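Local coordinates for ancylostoma secreted protein 1 (Necator americanus, PDB 3NT8) that is probably associated with the transition to parasitism by infective hookworm larvae and belongs to the CRISP family, carrying two CAP domains in one chain, at residues Arg49-Gly54 against Pro187-Gly192; Lys62-Lys67 against Pro137-Thr142; Gly125-Ala130 against Asn151-Glu156; Gly181-Gln186 against Ala322-Gln327. All blocks are in the same frame, centred on the assembly; numbering follows the deposited sequence.

Contact 1: Arg49-Gly54 against Pro187-Gly192; sequences RRVAKG and PMWETG
A52 and G192 mark the closest backbone approach of the two segments, yet 8.3 Å still separates A52 CA from G192 CA. No hydrogen bond spans the gap. R49-G54 is the C-terminal end of a helix that finishes in a Schellman motif: G54 takes a positive phi of 76°, and its amide returns to the last turn, G54 N lying 2.9 Å from V51 O. P187-G192 runs past this end as a loop leading into a weakly bonded strand.

One side-chain pair carries the contact. V51 sends its CG1 branch over a face of the W189 indole, 3.7 Å from W189 CE2. Measured to the centroid of the six-membered ring, V51 CG1 stands 3.8 Å away and 16° off the ring normal, which is CH-pi geometry with the methyl shifted somewhat toward the rim. Valine's chi1 of 176° sets CG1 anti to the backbone nitrogen, and it is this methyl, not CG2, that reaches the ring. The indole nitrogen W189 NE1 makes a weak hydrogen bond to N64 O.

F149 and V153 of helix 147-153 also pack on W189, as does A66 of strand 66-67. A66 bonds through its backbone to A52, and P65 just before the strand bonds to G192; K67 pairs with E190 of the antiparallel strand 190-191.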
loop_
_atom_site.group_PDB
_atom_site.type_symbol
_atom_site.label_atom_id
_atom_site.label_comp_id
_atom_site.label_asym_id
_atom_site.label_seq_id
_atom_site.Cartn_x
_atom_site.Cartn_y
_atom_site.Cartn_z
ATOM N N ARG A 49 6.366 -16.916 -8.784
ATOM C CA ARG A 49 7.594 -16.950 -9.562
ATOM C C ARG A 49 7.229 -17.047 -11.026
ATOM O O ARG A 49 7.883 -16.422 -11.833
ATOM C CB ARG A 49 8.489 -18.116 -9.150
ATOM C CG ARG A 49 9.824 -18.175 -9.888
ATOM C CD ARG A 49 10.645 -19.333 -9.380
ATOM N NE ARG A 49 11.537 -18.884 -8.308
ATOM C CZ ARG A 49 11.503 -19.309 -7.045
ATOM N NH1 ARG A 49 10.627 -20.215 -6.640
ATOM N NH2 ARG A 49 12.373 -18.832 -6.183
ATOM N N ARG A 50 6.189 -17.841 -11.338
ATOM C CA ARG A 50 5.618 -17.876 -12.658
ATOM C C ARG A 50 5.183 -16.528 -13.158
ATOM O O ARG A 50 5.387 -16.240 -14.333
ATOM C CB ARG A 50 4.496 -18.895 -12.805
ATOM C CG ARG A 50 4.945 -20.342 -12.744
ATOM C CD ARG A 50 3.824 -21.259 -13.086
ATOM N NE ARG A 50 3.317 -21.137 -14.470
ATOM C CZ ARG A 50 3.856 -21.672 -15.598
ATOM N NH1 ARG A 50 5.008 -22.351 -15.594
ATOM N NH2 ARG A 50 3.237 -21.509 -16.788
ATOM N N VAL A 51 4.587 -15.704 -12.314
ATOM C CA VAL A 51 4.143 -14.386 -12.713
ATOM C C VAL A 51 5.322 -13.500 -12.966
ATOM O O VAL A 51 5.420 -12.847 -14.041
ATOM C CB VAL A 51 3.232 -13.731 -11.638
ATOM C CG1 VAL A 51 2.854 -12.272 -12.056
ATOM C CG2 VAL A 51 1.980 -14.557 -11.425
ATOM N N ALA A 52 6.209 -13.448 -11.973
ATOM C CA ALA A 52 7.446 -12.696 -12.050
ATOM C C ALA A 52 8.189 -12.927 -13.349
ATOM O O ALA A 52 8.625 -11.955 -13.948
ATOM C CB ALA A 52 8.308 -12.993 -10.901
ATOM N N LYS A 53 8.327 -14.207 -13.743
ATOM C CA LYS A 53 9.016 -14.673 -14.979
ATOM C C LYS A 53 8.224 -14.425 -16.283
ATOM O O LYS A 53 8.788 -14.543 -17.377
ATOM C CB LYS A 53 9.358 -16.153 -14.868
ATOM C CG LYS A 53 10.477 -16.425 -13.903
ATOM C CD LYS A 53 11.224 -17.713 -14.205
ATOM C CE LYS A 53 12.559 -17.804 -13.392
ATOM N NZ LYS A 53 12.954 -19.248 -13.207
ATOM N N GLY A 54 6.970 -13.974 -16.153
ATOM C CA GLY A 54 6.108 -13.700 -17.297
ATOM C C GLY A 54 5.567 -14.970 -17.926
ATOM O O GLY A 54 5.292 -14.974 -19.112
ATOM N N PRO A 187 -1.779 -1.306 -8.225
ATOM C CA PRO A 187 -1.204 -2.415 -8.973
ATOM C C PRO A 187 -0.864 -3.576 -8.062
ATOM O O PRO A 187 -0.276 -3.397 -6.982
ATOM C CB PRO A 187 0.044 -1.831 -9.614
ATOM C CG PRO A 187 0.294 -0.505 -8.864
ATOM C CD PRO A 187 -1.055 -0.045 -8.451
ATOM N N MET A 188 -1.281 -4.760 -8.491
ATOM C CA MET A 188 -0.979 -5.985 -7.736
ATOM C C MET A 188 0.535 -6.202 -7.752
ATOM O O MET A 188 1.097 -6.663 -6.761
ATOM C CB MET A 188 -1.742 -7.164 -8.303
ATOM C CG MET A 188 -3.204 -7.066 -7.961
ATOM S SD MET A 188 -4.271 -8.330 -8.592
ATOM C CE MET A 188 -4.250 -7.909 -10.346
ATOM N N TRP A 189 1.179 -5.782 -8.855
ATOM C CA TRP A 189 2.644 -5.832 -8.989
ATOM C C TRP A 189 3.053 -4.838 -10.085
ATOM O O TRP A 189 2.234 -4.414 -10.955
ATOM C CB TRP A 189 3.159 -7.301 -9.317
ATOM C CG TRP A 189 2.731 -7.791 -10.709
ATOM C CD1 TRP A 189 3.414 -7.617 -11.910
ATOM C CD2 TRP A 189 1.549 -8.541 -11.045
ATOM N NE1 TRP A 189 2.740 -8.232 -12.947
ATOM C CE2 TRP A 189 1.595 -8.807 -12.445
ATOM C CE3 TRP A 189 0.473 -9.039 -10.303
ATOM C CZ2 TRP A 189 0.571 -9.482 -13.108
ATOM C CZ3 TRP A 189 -0.521 -9.748 -10.966
ATOM C CH2 TRP A 189 -0.482 -9.933 -12.363
ATOM N N GLU A 190 4.344 -4.528 -10.121
ATOM C CA GLU A 190 4.837 -3.615 -11.155
ATOM C C GLU A 190 5.428 -4.381 -12.284
ATOM O O GLU A 190 6.187 -5.309 -12.085
ATOM C CB GLU A 190 5.835 -2.616 -10.561
ATOM C CG GLU A 190 5.129 -1.540 -9.706
ATOM C CD GLU A 190 6.061 -0.447 -9.206
ATOM O OE1 GLU A 190 7.156 -0.758 -8.674
ATOM O OE2 GLU A 190 5.664 0.733 -9.337
ATOM N N THR A 191 5.035 -4.032 -13.496
ATOM C CA THR A 191 5.614 -4.676 -14.698
ATOM C C THR A 191 7.147 -4.380 -14.758
ATOM O O THR A 191 7.589 -3.219 -14.659
ATOM C CB THR A 191 4.840 -4.274 -15.993
ATOM O OG1 THR A 191 3.433 -4.441 -15.814
ATOM C CG2 THR A 191 5.229 -5.129 -17.169
ATOM N N GLY A 192 7.947 -5.444 -14.852
ATOM C CA GLY A 192 9.357 -5.294 -15.165
ATOM C C GLY A 192 9.991 -6.642 -15.194
ATOM O O GLY A 192 9.307 -7.641 -14.985
#

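Contact 2: Lys62-Lys67 against Pro137-Thr142; sequences KLNPAK and PDNKYT
N64 and N139 meet amide to amide: N64 ND2 donates to N139 OD1 over 2.7 Å, with an N-H...O angle of 167°, a short and nearly straight bond. The acceptor lies close to the amide plane of N64, whereas the donor is somewhat tilted from the carbonyl plane of N139. The two amide planes stand 66° apart. A second, weak bond runs from N64 ND2 to P137 O at 3.3 Å. N139 OD1 also accepts from a water 2.8 Å away, and the same water accepts from the backbone N64 N at 2.9 Å. Direct bond and water bridge together tie both the side chain and the backbone of N64 to one oxygen.

These loops belong to a CAP domain, where P137-T142 lies between helix 129-133 and helix 147-153, and K62-K67 leads into strand 66-67, the antiparallel partner of strand 190-191.

The other end of the N139 amide is also occupied, N139 ND2 bonding to W189 O and to T191 OG1. With partners on both its oxygen and its nitrogen, the amide is held in one orientation; these bonds may offset the cost of a chi1 of -34°, well away from a staggered value. N139 itself has a positive phi, and its backbone bonds to M188. Within the same loop, K140 NZ and D138 OD2 form a salt bridge at 3.6 Å. On the other segment, the buried L63, just before N64, packs on F149.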
loop_
_atom_site.group_PDB
_atom_site.type_symbol
_atom_site.label_atom_id
_atom_site.label_comp_id
_atom_site.label_asym_id
_atom_site.label_seq_id
_atom_site.Cartn_x
_atom_site.Cartn_y
_atom_site.Cartn_z
ATOM N N LYS A 62 -0.375 -13.877 -21.769
ATOM C CA LYS A 62 0.363 -14.033 -20.529
ATOM C C LYS A 62 0.257 -12.815 -19.657
ATOM O O LYS A 62 0.268 -11.656 -20.159
ATOM C CB LYS A 62 1.863 -14.288 -20.790
ATOM C CG LYS A 62 2.187 -15.569 -21.524
ATOM C CD LYS A 62 1.977 -16.790 -20.613
ATOM C CE LYS A 62 2.345 -18.036 -21.386
ATOM N NZ LYS A 62 2.173 -19.180 -20.540
ATOM N N LEU A 63 0.241 -13.047 -18.333
ATOM C CA LEU A 63 0.373 -11.948 -17.393
ATOM C C LEU A 63 1.680 -11.254 -17.549
ATOM O O LEU A 63 2.701 -11.908 -17.813
ATOM C CB LEU A 63 0.262 -12.453 -15.952
ATOM C CG LEU A 63 -1.117 -12.988 -15.572
ATOM C CD1 LEU A 63 -1.103 -13.685 -14.209
ATOM C CD2 LEU A 63 -2.151 -11.867 -15.586
ATOM N N ASN A 64 1.695 -9.943 -17.290
ATOM C CA ASN A 64 2.955 -9.220 -17.263
ATOM C C ASN A 64 3.965 -9.771 -16.252
ATOM O O ASN A 64 3.579 -10.106 -15.145
ATOM C CB ASN A 64 2.720 -7.733 -16.929
ATOM C CG ASN A 64 2.006 -7.006 -18.017
ATOM O OD1 ASN A 64 2.375 -7.156 -19.186
ATOM N ND2 ASN A 64 0.936 -6.218 -17.652
ATOM N N PRO A 65 5.273 -9.807 -16.610
ATOM C CA PRO A 65 6.356 -10.127 -15.654
ATOM C C PRO A 65 6.442 -9.113 -14.518
ATOM O O PRO A 65 5.982 -7.981 -14.678
ATOM C CB PRO A 65 7.619 -9.988 -16.503
ATOM C CG PRO A 65 7.230 -9.062 -17.629
ATOM C CD PRO A 65 5.832 -9.569 -17.957
ATOM N N ALA A 66 7.085 -9.507 -13.413
ATOM C CA ALA A 66 7.089 -8.703 -12.224
ATOM C C ALA A 66 8.472 -8.388 -11.683
ATOM O O ALA A 66 9.280 -9.297 -11.446
ATOM C CB ALA A 66 6.260 -9.373 -11.132
ATOM N N LYS A 67 8.707 -7.111 -11.379
ATOM C CA LYS A 67 9.859 -6.749 -10.585
ATOM C C LYS A 67 9.403 -6.669 -9.137
ATOM O O LYS A 67 8.181 -6.545 -8.860
ATOM C CB LYS A 67 10.450 -5.428 -11.064
ATOM C CG LYS A 67 9.499 -4.232 -11.083
ATOM C CD LYS A 67 10.277 -2.953 -11.502
ATOM C CE LYS A 67 9.398 -1.702 -11.468
ATOM N NZ LYS A 67 9.974 -0.516 -12.257
ATOM N N PRO A 137 -4.280 -3.688 -17.915
ATOM C CA PRO A 137 -2.955 -3.498 -18.550
ATOM C C PRO A 137 -1.805 -3.056 -17.591
ATOM O O PRO A 137 -0.598 -3.290 -17.941
ATOM C CB PRO A 137 -3.234 -2.451 -19.650
ATOM C CG PRO A 137 -4.449 -1.636 -19.106
ATOM C CD PRO A 137 -5.290 -2.719 -18.410
ATOM N N ASP A 138 -2.152 -2.448 -16.433
ATOM C CA ASP A 138 -1.170 -2.035 -15.432
ATOM C C ASP A 138 -1.155 -3.000 -14.182
ATOM O O ASP A 138 -0.551 -2.703 -13.160
ATOM C CB ASP A 138 -1.417 -0.595 -14.995
ATOM C CG ASP A 138 -1.327 0.420 -16.149
ATOM O OD1 ASP A 138 -0.620 0.151 -17.163
ATOM O OD2 ASP A 138 -1.962 1.502 -16.009
ATOM N N ASN A 139 -1.795 -4.168 -14.323
ATOM C CA ASN A 139 -1.929 -5.154 -13.274
ATOM C C ASN A 139 -2.722 -4.581 -12.110
ATOM O O ASN A 139 -2.549 -5.006 -10.957
ATOM C CB ASN A 139 -0.559 -5.701 -12.835
ATOM C CG ASN A 139 0.448 -5.798 -13.996
ATOM O OD1 ASN A 139 0.173 -6.358 -15.058
ATOM N ND2 ASN A 139 1.610 -5.215 -13.792
ATOM N N LYS A 140 -3.582 -3.593 -12.415
ATOM C CA LYS A 140 -4.316 -2.907 -11.343
ATOM C C LYS A 140 -5.481 -3.700 -10.866
ATOM O O LYS A 140 -6.169 -4.336 -11.691
ATOM C CB LYS A 140 -4.758 -1.478 -11.730
ATOM C CG LYS A 140 -3.578 -0.522 -11.873
ATOM C CD LYS A 140 -3.931 0.851 -12.413
ATOM C CE LYS A 140 -2.702 1.760 -12.214
ATOM N NZ LYS A 140 -2.987 3.053 -12.927
ATOM N N TYR A 141 -5.724 -3.655 -9.551
ATOM C CA TYR A 141 -6.913 -4.324 -8.966
ATOM C C TYR A 141 -8.152 -3.507 -9.291
ATOM O O TYR A 141 -8.209 -2.289 -9.002
ATOM C CB TYR A 141 -6.828 -4.465 -7.434
ATOM C CG TYR A 141 -7.985 -5.266 -6.860
ATOM C CD1 TYR A 141 -7.946 -6.677 -6.845
ATOM C CD2 TYR A 141 -9.107 -4.636 -6.324
ATOM C CE1 TYR A 141 -9.015 -7.441 -6.309
ATOM C CE2 TYR A 141 -10.188 -5.362 -5.808
ATOM C CZ TYR A 141 -10.129 -6.760 -5.820
ATOM O OH TYR A 141 -11.117 -7.489 -5.287
ATOM N N THR A 142 -9.162 -4.186 -9.833
ATOM C CA THR A 142 -10.446 -3.546 -10.165
ATOM C C THR A 142 -11.593 -4.422 -9.664
ATOM O O THR A 142 -12.775 -4.087 -9.853
ATOM C CB THR A 142 -10.614 -3.288 -11.681
ATOM O OG1 THR A 142 -10.251 -4.466 -12.419
ATOM C CG2 THR A 142 -9.804 -2.083 -12.134
HETATM O O HOH W 1 -0.638 -8.860 -15.928
#

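Contact 3: Gly125-Ala130 against Asn151-Glu156; sequences GWWSGA and NMVYSE
W127 and M152 form the middle of this contact, their CA atoms 7.2 Å apart where helix 119-127 passes beside helix 147-153. Among the apolar contacts, M152 CB sits at the edge of the W127 indole, in the ring plane and 3.6 Å from W127 CE3. A bend at chi3 (58°) folds the methionine methyl back so that M152 CE lies 3.7 Å from W127 CE3. V153 CG2 comes within 3.7 Å of W127 CH2, the two side chains crossing at about a right angle. A47 on helix 34-52 also packs on W127, and F149 meets the W127 ring edge-to-face.

Sulfur-aromatic contacts form the second group. M152 SD lies 3.5 Å from W126 CB and faces two indoles edge-on: it is 5.5 Å from the centroid of the five-membered ring of W126, 82° off the normal, and 5.3 Å from that of the six-membered ring of W127, 88° off. Both are Met-aromatic contacts in the edge geometry.

The indole nitrogens find their partners outside the two segments. W127 NE1 bonds to E56 OE2, while W126 NE1 makes a weak bond to T103 O on strand 100-107.

With the sulfur near both ring planes, its electron-rich surface would meet the positively polarised C-H rim of each indole, so the contact probably gains weak electrostatics as well as dispersion without any hydrogen bond across it.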
loop_
_atom_site.group_PDB
_atom_site.type_symbol
_atom_site.label_atom_id
_atom_site.label_comp_id
_atom_site.label_asym_id
_atom_site.label_seq_id
_atom_site.Cartn_x
_atom_site.Cartn_y
_atom_site.Cartn_z
ATOM N N GLY A 125 -8.384 -22.765 -6.999
ATOM C CA GLY A 125 -9.659 -22.030 -7.084
ATOM C C GLY A 125 -9.496 -20.519 -6.775
ATOM O O GLY A 125 -10.062 -19.665 -7.488
ATOM N N TRP A 126 -8.728 -20.199 -5.747
ATOM C CA TRP A 126 -8.334 -18.792 -5.451
ATOM C C TRP A 126 -7.569 -18.170 -6.589
ATOM O O TRP A 126 -7.860 -17.057 -7.015
ATOM C CB TRP A 126 -7.508 -18.699 -4.159
ATOM C CG TRP A 126 -8.262 -18.996 -2.935
ATOM C CD1 TRP A 126 -9.647 -18.948 -2.780
ATOM C CD2 TRP A 126 -7.739 -19.340 -1.640
ATOM N NE1 TRP A 126 -9.970 -19.268 -1.490
ATOM C CE2 TRP A 126 -8.837 -19.546 -0.779
ATOM C CE3 TRP A 126 -6.466 -19.499 -1.128
ATOM C CZ2 TRP A 126 -8.700 -19.886 0.576
ATOM C CZ3 TRP A 126 -6.334 -19.870 0.220
ATOM C CH2 TRP A 126 -7.449 -20.065 1.046
ATOM N N TRP A 127 -6.593 -18.930 -7.077
ATOM C CA TRP A 127 -5.688 -18.488 -8.102
ATOM C C TRP A 127 -6.379 -18.258 -9.499
ATOM O O TRP A 127 -5.909 -17.409 -10.279
ATOM C CB TRP A 127 -4.484 -19.490 -8.183
ATOM C CG TRP A 127 -3.320 -18.919 -9.080
ATOM C CD1 TRP A 127 -3.096 -19.184 -10.403
ATOM C CD2 TRP A 127 -2.345 -17.919 -8.704
ATOM N NE1 TRP A 127 -2.012 -18.469 -10.857
ATOM C CE2 TRP A 127 -1.545 -17.667 -9.842
ATOM C CE3 TRP A 127 -2.052 -17.241 -7.505
ATOM C CZ2 TRP A 127 -0.481 -16.789 -9.818
ATOM C CZ3 TRP A 127 -0.999 -16.362 -7.481
ATOM C CH2 TRP A 127 -0.227 -16.129 -8.634
ATOM N N SER A 128 -7.521 -18.918 -9.762
ATOM C CA SER A 128 -8.105 -19.010 -11.081
ATOM C C SER A 128 -8.787 -17.688 -11.448
ATOM O O SER A 128 -9.300 -17.546 -12.541
ATOM C CB SER A 128 -9.059 -20.242 -11.245
ATOM O OG SER A 128 -10.185 -20.197 -10.366
ATOM N N GLY A 129 -8.814 -16.755 -10.483
ATOM C CA GLY A 129 -9.324 -15.413 -10.661
ATOM C C GLY A 129 -8.807 -14.768 -11.944
ATOM O O GLY A 129 -9.587 -14.256 -12.738
ATOM N N ALA A 130 -7.495 -14.860 -12.163
ATOM C CA ALA A 130 -6.834 -14.122 -13.198
ATOM C C ALA A 130 -7.037 -14.740 -14.556
ATOM O O ALA A 130 -7.164 -14.019 -15.546
ATOM C CB ALA A 130 -5.402 -14.050 -12.889
ATOM N N ASN A 151 -4.600 -11.232 -3.180
ATOM C CA ASN A 151 -3.883 -11.624 -1.968
ATOM C C ASN A 151 -2.774 -12.611 -2.220
ATOM O O ASN A 151 -1.732 -12.510 -1.606
ATOM C CB ASN A 151 -4.800 -12.168 -0.822
ATOM C CG ASN A 151 -5.881 -11.173 -0.435
ATOM O OD1 ASN A 151 -5.590 -10.004 -0.305
ATOM N ND2 ASN A 151 -7.142 -11.632 -0.331
ATOM N N MET A 152 -2.978 -13.526 -3.150
ATOM C CA MET A 152 -1.951 -14.545 -3.437
ATOM C C MET A 152 -0.735 -13.948 -4.144
ATOM O O MET A 152 0.390 -14.372 -3.883
ATOM C CB MET A 152 -2.533 -15.695 -4.256
ATOM C CG MET A 152 -3.641 -16.435 -3.567
ATOM S SD MET A 152 -4.111 -18.034 -4.341
ATOM C CE MET A 152 -2.540 -18.940 -4.290
ATOM N N VAL A 153 -0.968 -12.966 -5.013
ATOM C CA VAL A 153 0.014 -12.501 -5.983
ATOM C C VAL A 153 0.677 -11.211 -5.545
ATOM O O VAL A 153 1.732 -10.830 -6.118
ATOM C CB VAL A 153 -0.616 -12.378 -7.441
ATOM C CG1 VAL A 153 -1.287 -11.073 -7.624
ATOM C CG2 VAL A 153 0.412 -12.497 -8.512
ATOM N N TYR A 154 0.104 -10.524 -4.541
ATOM C CA TYR A 154 0.533 -9.174 -4.239
ATOM C C TYR A 154 2.008 -9.047 -3.940
ATOM O O TYR A 154 2.497 -9.586 -2.971
ATOM C CB TYR A 154 -0.311 -8.570 -3.091
ATOM C CG TYR A 154 -0.095 -7.081 -2.907
ATOM C CD1 TYR A 154 -0.406 -6.183 -3.937
ATOM C CD2 TYR A 154 0.430 -6.576 -1.719
ATOM C CE1 TYR A 154 -0.191 -4.780 -3.775
ATOM C CE2 TYR A 154 0.613 -5.236 -1.549
ATOM C CZ TYR A 154 0.324 -4.341 -2.580
ATOM O OH TYR A 154 0.536 -3.009 -2.343
ATOM N N SER A 155 2.707 -8.266 -4.728
ATOM C CA SER A 155 4.175 -8.297 -4.738
ATOM C C SER A 155 4.843 -7.887 -3.433
ATOM O O SER A 155 5.874 -8.464 -3.126
ATOM C CB SER A 155 4.680 -7.500 -5.917
ATOM O OG SER A 155 4.419 -6.122 -5.796
ATOM N N GLU A 156 4.278 -6.948 -2.651
ATOM C CA GLU A 156 4.929 -6.478 -1.441
ATOM C C GLU A 156 4.691 -7.383 -0.263
ATOM O O GLU A 156 5.321 -7.213 0.777
ATOM C CB GLU A 156 4.460 -5.050 -1.032
ATOM C CG GLU A 156 4.636 -4.029 -2.058
ATOM C CD GLU A 156 4.338 -2.626 -1.531
ATOM O OE1 GLU A 156 3.995 -1.835 -2.417
ATOM O OE2 GLU A 156 4.397 -2.346 -0.281
#

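Contact 4: Gly181-Gln186 against Ala322-Gln327; sequences GYITNQ and AKQASQ
I183 and Q186 bound a type II beta turn that faces Q324 and Q327 on helix 318-330, with 8.8 Å between Q186 CA and Q327 CA at the nearest backbone approach. The helix belongs to the second CAP unit, and the turn follows the last long strand of the first, 170-177, so the contact brings the two CAP units of the chain together.

Its main pair is I183 with Q324, whose side chains approach from opposite directions. I183 CG1 is 3.9 Å from Q324 NE2, and I183 CD1 is 3.9 Å from Q324 OE1. Both isoleucine carbons lie on the same side of the glutamine amide plane, giving the aliphatic branch a flat group to rest on. Q324 reaches across because its chain is extended, with CG anti to the backbone nitrogen (chi1 -163°). Its oxygen has its hydrogen-bond partner outside the contact, in Y309 OH.

Q186 comes in at about a right angle to Q324, its amide end near the aliphatic part of the helix residue and its amide plane 76° from that of Q324. This is van der Waals contact; no hydrogen bond crosses between the segments. The turn is closed by a weak bond, Q186 N to I183 O at 3.3 Å, and backbone bonds of N185 and Q186 with Y141 tie it to loop 137-142.

The helix turns another side toward F241 and V244 of helix 235-253. There A322 O accepts from S326 N at 3.1 Å and from S326 OG at 3.0 Å, the two donors arriving from opposite faces of the carbonyl plane.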
loop_
_atom_site.group_PDB
_atom_site.type_symbol
_atom_site.label_atom_id
_atom_site.label_comp_id
_atom_site.label_asym_id
_atom_site.label_seq_id
_atom_site.Cartn_x
_atom_site.Cartn_y
_atom_site.Cartn_z
ATOM N N GLY A 181 -4.023 -6.772 -1.238
ATOM C CA GLY A 181 -3.997 -6.691 -2.711
ATOM C C GLY A 181 -5.302 -6.270 -3.364
ATOM O O GLY A 181 -5.361 -6.067 -4.589
ATOM N N TYR A 182 -6.348 -6.129 -2.553
ATOM C CA TYR A 182 -7.646 -5.718 -3.036
ATOM C C TYR A 182 -7.958 -4.184 -2.950
ATOM O O TYR A 182 -9.131 -3.773 -2.847
ATOM C CB TYR A 182 -8.713 -6.562 -2.361
ATOM C CG TYR A 182 -8.572 -6.633 -0.859
ATOM C CD1 TYR A 182 -9.069 -5.595 -0.073
ATOM C CD2 TYR A 182 -7.964 -7.727 -0.219
ATOM C CE1 TYR A 182 -8.953 -5.621 1.294
ATOM C CE2 TYR A 182 -7.856 -7.780 1.186
ATOM C CZ TYR A 182 -8.367 -6.706 1.928
ATOM O OH TYR A 182 -8.288 -6.627 3.313
ATOM N N ILE A 183 -6.948 -3.321 -3.008
ATOM C CA ILE A 183 -7.240 -1.883 -2.949
ATOM C C ILE A 183 -7.540 -1.443 -4.391
ATOM O O ILE A 183 -6.819 -1.818 -5.294
ATOM C CB ILE A 183 -6.074 -1.076 -2.365
ATOM C CG1 ILE A 183 -5.690 -1.516 -0.945
ATOM C CG2 ILE A 183 -6.361 0.388 -2.439
ATOM C CD1 ILE A 183 -6.739 -1.446 0.110
ATOM N N THR A 184 -8.636 -0.707 -4.603
ATOM C CA THR A 184 -9.073 -0.320 -5.973
ATOM C C THR A 184 -8.010 0.522 -6.731
ATOM O O THR A 184 -7.446 1.476 -6.174
ATOM C CB THR A 184 -10.432 0.428 -5.971
ATOM O OG1 THR A 184 -11.367 -0.235 -5.102
ATOM C CG2 THR A 184 -11.021 0.525 -7.425
ATOM N N ASN A 185 -7.710 0.097 -7.971
ATOM C CA ASN A 185 -6.763 0.749 -8.871
ATOM C C ASN A 185 -5.269 0.710 -8.469
ATOM O O ASN A 185 -4.424 1.340 -9.151
ATOM C CB ASN A 185 -7.221 2.203 -9.176
ATOM C CG ASN A 185 -8.546 2.243 -9.985
ATOM O OD1 ASN A 185 -9.479 2.931 -9.612
ATOM N ND2 ASN A 185 -8.618 1.476 -11.065
ATOM N N GLN A 186 -4.958 0.039 -7.346
ATOM C CA GLN A 186 -3.547 -0.187 -6.920
ATOM C C GLN A 186 -3.006 -1.402 -7.684
ATOM O O GLN A 186 -3.719 -2.391 -7.826
ATOM C CB GLN A 186 -3.473 -0.473 -5.421
ATOM C CG GLN A 186 -2.113 -1.033 -4.901
ATOM C CD GLN A 186 -2.152 -1.369 -3.410
ATOM O OE1 GLN A 186 -2.731 -2.406 -3.024
ATOM N NE2 GLN A 186 -1.567 -0.505 -2.566
ATOM N N ALA A 322 1.598 4.146 5.611
ATOM C CA ALA A 322 2.074 5.479 5.213
ATOM C C ALA A 322 2.177 5.546 3.658
ATOM O O ALA A 322 1.804 6.542 3.072
ATOM C CB ALA A 322 3.405 5.795 5.870
ATOM N N LYS A 323 2.566 4.427 3.020
ATOM C CA LYS A 323 2.872 4.407 1.606
ATOM C C LYS A 323 1.522 4.340 0.877
ATOM O O LYS A 323 1.285 5.066 -0.131
ATOM C CB LYS A 323 3.827 3.213 1.236
ATOM C CG LYS A 323 4.574 3.356 -0.121
ATOM C CD LYS A 323 5.221 2.066 -0.648
ATOM C CE LYS A 323 5.728 2.232 -2.107
ATOM N NZ LYS A 323 6.633 3.452 -2.360
ATOM N N GLN A 324 0.641 3.475 1.377
ATOM C CA GLN A 324 -0.676 3.345 0.804
ATOM C C GLN A 324 -1.490 4.682 0.896
ATOM O O GLN A 324 -2.240 5.014 -0.005
ATOM C CB GLN A 324 -1.435 2.228 1.499
ATOM C CG GLN A 324 -2.628 1.747 0.755
ATOM C CD GLN A 324 -3.464 0.720 1.566
ATOM O OE1 GLN A 324 -4.547 1.059 2.126
ATOM N NE2 GLN A 324 -2.974 -0.534 1.619
ATOM N N ALA A 325 -1.392 5.381 2.005
ATOM C CA ALA A 325 -2.189 6.598 2.233
ATOM C C ALA A 325 -1.696 7.631 1.275
ATOM O O ALA A 325 -2.490 8.266 0.615
ATOM C CB ALA A 325 -2.053 7.118 3.691
ATOM N N SER A 326 -0.394 7.829 1.250
ATOM C CA SER A 326 0.229 8.785 0.375
ATOM C C SER A 326 -0.164 8.584 -1.104
ATOM O O SER A 326 -0.434 9.550 -1.809
ATOM C CB SER A 326 1.734 8.708 0.599
ATOM O OG SER A 326 2.034 9.233 1.881
ATOM N N GLN A 327 -0.221 7.315 -1.537
ATOM C CA GLN A 327 -0.457 7.007 -2.949
ATOM C C GLN A 327 -1.928 7.206 -3.280
ATOM O O GLN A 327 -2.237 7.658 -4.368
ATOM C CB GLN A 327 -0.014 5.558 -3.292
ATOM C CG GLN A 327 1.565 5.385 -3.296
ATOM C CD GLN A 327 1.969 3.886 -3.297
ATOM O OE1 GLN A 327 1.244 3.034 -2.767
ATOM N NE2 GLN A 327 3.089 3.573 -3.908
#

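Contacts 1 and 3 are buried and apolar, resting on indole faces or rims, and both involve helices 34-52 and 147-153: contact 1 lies on the first and is flanked by the second, contact 3 the reverse. Contact 2, only partly buried, replaces this with amide bonds and a bridging water; its centre is about 6 Å from that of contact 1, and the two share the small sheet of strands 66-67 and 190-191. M188 connects the first three: M188 N lies 2.8 Å from N139 O, and M188 O is 3.0 Å from S155 N. Contact 4, near the chain's centre, crosses between CAP units with aliphatic-on-amide van der Waals contact, while Y141 of contact 2 bonds to its turn.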